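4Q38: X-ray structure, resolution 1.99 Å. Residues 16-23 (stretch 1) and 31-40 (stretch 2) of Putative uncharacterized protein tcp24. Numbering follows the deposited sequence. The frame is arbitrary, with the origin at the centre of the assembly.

Stretch 1, residues 16-23: MDPETVRI
Stretch 2, residues 31-40: TAAWLTELDE

Two helices of one chain, one at 18-23 and one that runs through residue 40, pack with their N-to-C directions 130° apart and their axes 9.5 Å apart at closest approach; both continue later in the chain. Helical phi/psi values cluster near -60/-45, and in register Pro18 CA lies 5.5 Å from Leu35 CA, Glu19 CA 7.1 Å from Ala32 CA. No hydrogen bond crosses the interface, so packing holds it, burying 324 Å² over both sides. Pro18, in the first turn (phi -56°, ring C-gamma exo), points its CA-to-CB bond toward the second helix. Its ring packs closely there: Pro18 CB lies 4.0 Å from Leu35 CB and 3.8 Å from Leu35 O, while Pro18 CG reaches Asp39 CB at 3.4 Å. Proline suits this first turn, where its nitrogen, lacking a hydrogen, costs no helical bond. Asp17 (phi/psi -119/148), preceded by Met16 (psi 170°), has its CA-to-CB bond pointing away from stretch 2 and caps the helix; chi1 of 113°, between wells, accompanies bonds from Thr20 N to Asp17 OD1 (3.0 Å) and, weakly, from Glu19 N to Asp17 OD2 (3.3 Å). Thr20 (m) also donates OG1 to Asp17 OD1 at 2.5 Å. One turn beyond Pro18, Arg22 lays its aliphatic portion on the partner: chi1 and chi2 are t, and Arg22 CB meets Leu35 CD1 at 3.5 Å, Arg22 CG meets Thr31 OG1 at 3.7 Å. Chi3 then bends to p (64°), with chi4 at 78°, and the guanidinium meets Glu19, whose m, m rotamer presents both oxygens: Arg22 NE to Glu19 OE2 is 3.0 Å, Arg22 NH2 to Glu19 OE1 3.1 Å, a salt bridge within the helix. Glu19 OE2 also comes within 4.1 Å of Ala32 CB. Buried Leu35 (m, t) points toward the first helix; Asp39 (t, chi2 40°) flanks Pro18. Thr36 OG1 (chi1 m) donates to Ala32 O, 3.0 Å.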

# COMPACT_ATOMS: atom_id res chain seq x y z
N MET A 16 -23.87 16.79 9.99
CA MET A 16 -23.84 15.68 10.99
C MET A 16 -22.76 15.89 12.04
O MET A 16 -21.93 16.79 11.91
CB MET A 16 -23.60 14.34 10.30
CG MET A 16 -24.76 13.87 9.46
SD MET A 16 -24.46 12.22 8.80
CE MET A 16 -24.67 11.21 10.26
N ASP A 17 -22.78 15.07 13.08
CA ASP A 17 -21.78 15.17 14.12
C ASP A 17 -20.98 13.86 14.21
O ASP A 17 -21.52 12.79 13.93
CB ASP A 17 -22.42 15.59 15.46
CG ASP A 17 -22.37 14.51 16.51
OD1 ASP A 17 -23.20 13.59 16.45
OD2 ASP A 17 -21.49 14.59 17.40
N PRO A 18 -19.68 13.95 14.59
CA PRO A 18 -18.77 12.79 14.55
C PRO A 18 -19.27 11.58 15.33
O PRO A 18 -19.08 10.45 14.89
CB PRO A 18 -17.47 13.32 15.17
CG PRO A 18 -17.57 14.80 15.10
CD PRO A 18 -19.02 15.15 15.13
N GLU A 19 -19.89 11.82 16.49
CA GLU A 19 -20.49 10.75 17.28
C GLU A 19 -21.62 10.02 16.56
O GLU A 19 -21.72 8.80 16.66
CB GLU A 19 -20.97 11.26 18.65
CG GLU A 19 -19.91 11.19 19.74
CD GLU A 19 -19.38 9.78 19.96
OE1 GLU A 19 -20.13 8.92 20.48
OE2 GLU A 19 -18.21 9.53 19.62
N THR A 20 -22.45 10.77 15.84
CA THR A 20 -23.55 10.20 15.06
C THR A 20 -23.01 9.36 13.90
O THR A 20 -23.50 8.26 13.65
CB THR A 20 -24.52 11.30 14.56
OG1 THR A 20 -25.01 12.04 15.69
CG2 THR A 20 -25.71 10.71 13.82
N VAL A 21 -22.00 9.90 13.22
CA VAL A 21 -21.30 9.16 12.16
C VAL A 21 -20.71 7.87 12.73
O VAL A 21 -20.97 6.79 12.20
CB VAL A 21 -20.20 10.04 11.51
CG1 VAL A 21 -19.35 9.23 10.53
CG2 VAL A 21 -20.82 11.23 10.80
N ARG A 22 -19.97 7.99 13.83
CA ARG A 22 -19.33 6.83 14.46
C ARG A 22 -20.33 5.72 14.77
O ARG A 22 -20.09 4.55 14.46
CB ARG A 22 -18.60 7.24 15.75
CG ARG A 22 -17.68 6.16 16.30
CD ARG A 22 -17.08 6.54 17.65
NE ARG A 22 -18.10 6.67 18.69
CZ ARG A 22 -18.68 5.65 19.32
NH1 ARG A 22 -18.37 4.40 19.02
NH2 ARG A 22 -19.59 5.90 20.26
N ILE A 23 -21.45 6.11 15.38
CA ILE A 23 -22.49 5.16 15.81
C ILE A 23 -23.21 4.55 14.60
O ILE A 23 -23.40 3.34 14.55
CB ILE A 23 -23.46 5.82 16.83
CG1 ILE A 23 -22.72 6.08 18.16
CG2 ILE A 23 -24.68 4.95 17.07
CD1 ILE A 23 -23.38 7.11 19.06
N THR A 31 -12.01 5.34 17.58
CA THR A 31 -11.98 6.13 16.35
C THR A 31 -12.49 7.56 16.55
O THR A 31 -12.39 8.39 15.65
CB THR A 31 -12.75 5.44 15.18
OG1 THR A 31 -14.16 5.45 15.45
CG2 THR A 31 -12.27 4.01 14.96
N ALA A 32 -13.04 7.84 17.74
CA ALA A 32 -13.60 9.15 18.06
C ALA A 32 -12.64 10.32 17.83
O ALA A 32 -13.04 11.35 17.26
CB ALA A 32 -14.15 9.17 19.49
N ALA A 33 -11.39 10.17 18.26
CA ALA A 33 -10.37 11.21 18.09
C ALA A 33 -10.16 11.54 16.62
O ALA A 33 -10.12 12.72 16.24
CB ALA A 33 -9.05 10.78 18.74
N TRP A 34 -10.04 10.50 15.79
CA TRP A 34 -9.91 10.66 14.34
C TRP A 34 -11.09 11.40 13.77
O TRP A 34 -10.93 12.34 12.98
CB TRP A 34 -9.76 9.28 13.70
CG TRP A 34 -9.78 9.27 12.18
CD1 TRP A 34 -10.73 8.68 11.35
CD2 TRP A 34 -8.79 9.84 11.27
NE1 TRP A 34 -10.41 8.85 10.03
CE2 TRP A 34 -9.26 9.54 9.91
CE3 TRP A 34 -7.60 10.56 11.43
CZ2 TRP A 34 -8.56 9.95 8.78
CZ3 TRP A 34 -6.90 10.96 10.28
CH2 TRP A 34 -7.37 10.67 8.99
N LEU A 35 -12.28 11.00 14.18
CA LEU A 35 -13.52 11.58 13.66
C LEU A 35 -13.70 13.03 14.09
O LEU A 35 -14.20 13.86 13.31
CB LEU A 35 -14.71 10.71 14.05
CG LEU A 35 -14.71 9.33 13.39
CD1 LEU A 35 -15.74 8.42 14.04
CD2 LEU A 35 -14.95 9.44 11.90
N THR A 36 -13.27 13.35 15.31
CA THR A 36 -13.23 14.74 15.77
C THR A 36 -12.28 15.55 14.90
O THR A 36 -12.60 16.65 14.45
CB THR A 36 -12.81 14.83 17.25
OG1 THR A 36 -13.77 14.11 18.04
CG2 THR A 36 -12.75 16.27 17.74
N GLU A 37 -11.10 14.98 14.64
CA GLU A 37 -10.12 15.65 13.79
C GLU A 37 -10.71 15.91 12.40
O GLU A 37 -10.54 17.00 11.85
CB GLU A 37 -8.83 14.84 13.69
CG GLU A 37 -7.70 15.58 12.98
CD GLU A 37 -6.44 14.74 12.80
OE1 GLU A 37 -6.34 13.65 13.40
OE2 GLU A 37 -5.56 15.19 12.04
N LEU A 38 -11.42 14.92 11.85
CA LEU A 38 -12.05 15.09 10.54
C LEU A 38 -13.19 16.12 10.59
O LEU A 38 -13.42 16.84 9.62
CB LEU A 38 -12.56 13.76 9.99
CG LEU A 38 -11.54 12.66 9.63
CD1 LEU A 38 -12.20 11.56 8.82
CD2 LEU A 38 -10.36 13.23 8.88
N ASP A 39 -13.90 16.17 11.71
CA ASP A 39 -14.95 17.19 11.88
C ASP A 39 -14.35 18.59 11.84
O ASP A 39 -14.83 19.46 11.11
CB ASP A 39 -15.74 16.96 13.16
CG ASP A 39 -16.95 17.87 13.28
OD1 ASP A 39 -17.65 18.10 12.27
OD2 ASP A 39 -17.21 18.37 14.39
N GLU A 40 -13.26 18.80 12.59
CA GLU A 40 -12.58 20.10 12.59
C GLU A 40 -11.97 20.47 11.24
O GLU A 40 -11.98 21.64 10.84
CB GLU A 40 -11.55 20.17 13.71
CG GLU A 40 -12.15 20.71 15.01
CD GLU A 40 -11.63 20.00 16.24
OE1 GLU A 40 -10.45 19.59 16.25
OE2 GLU A 40 -12.42 19.85 17.21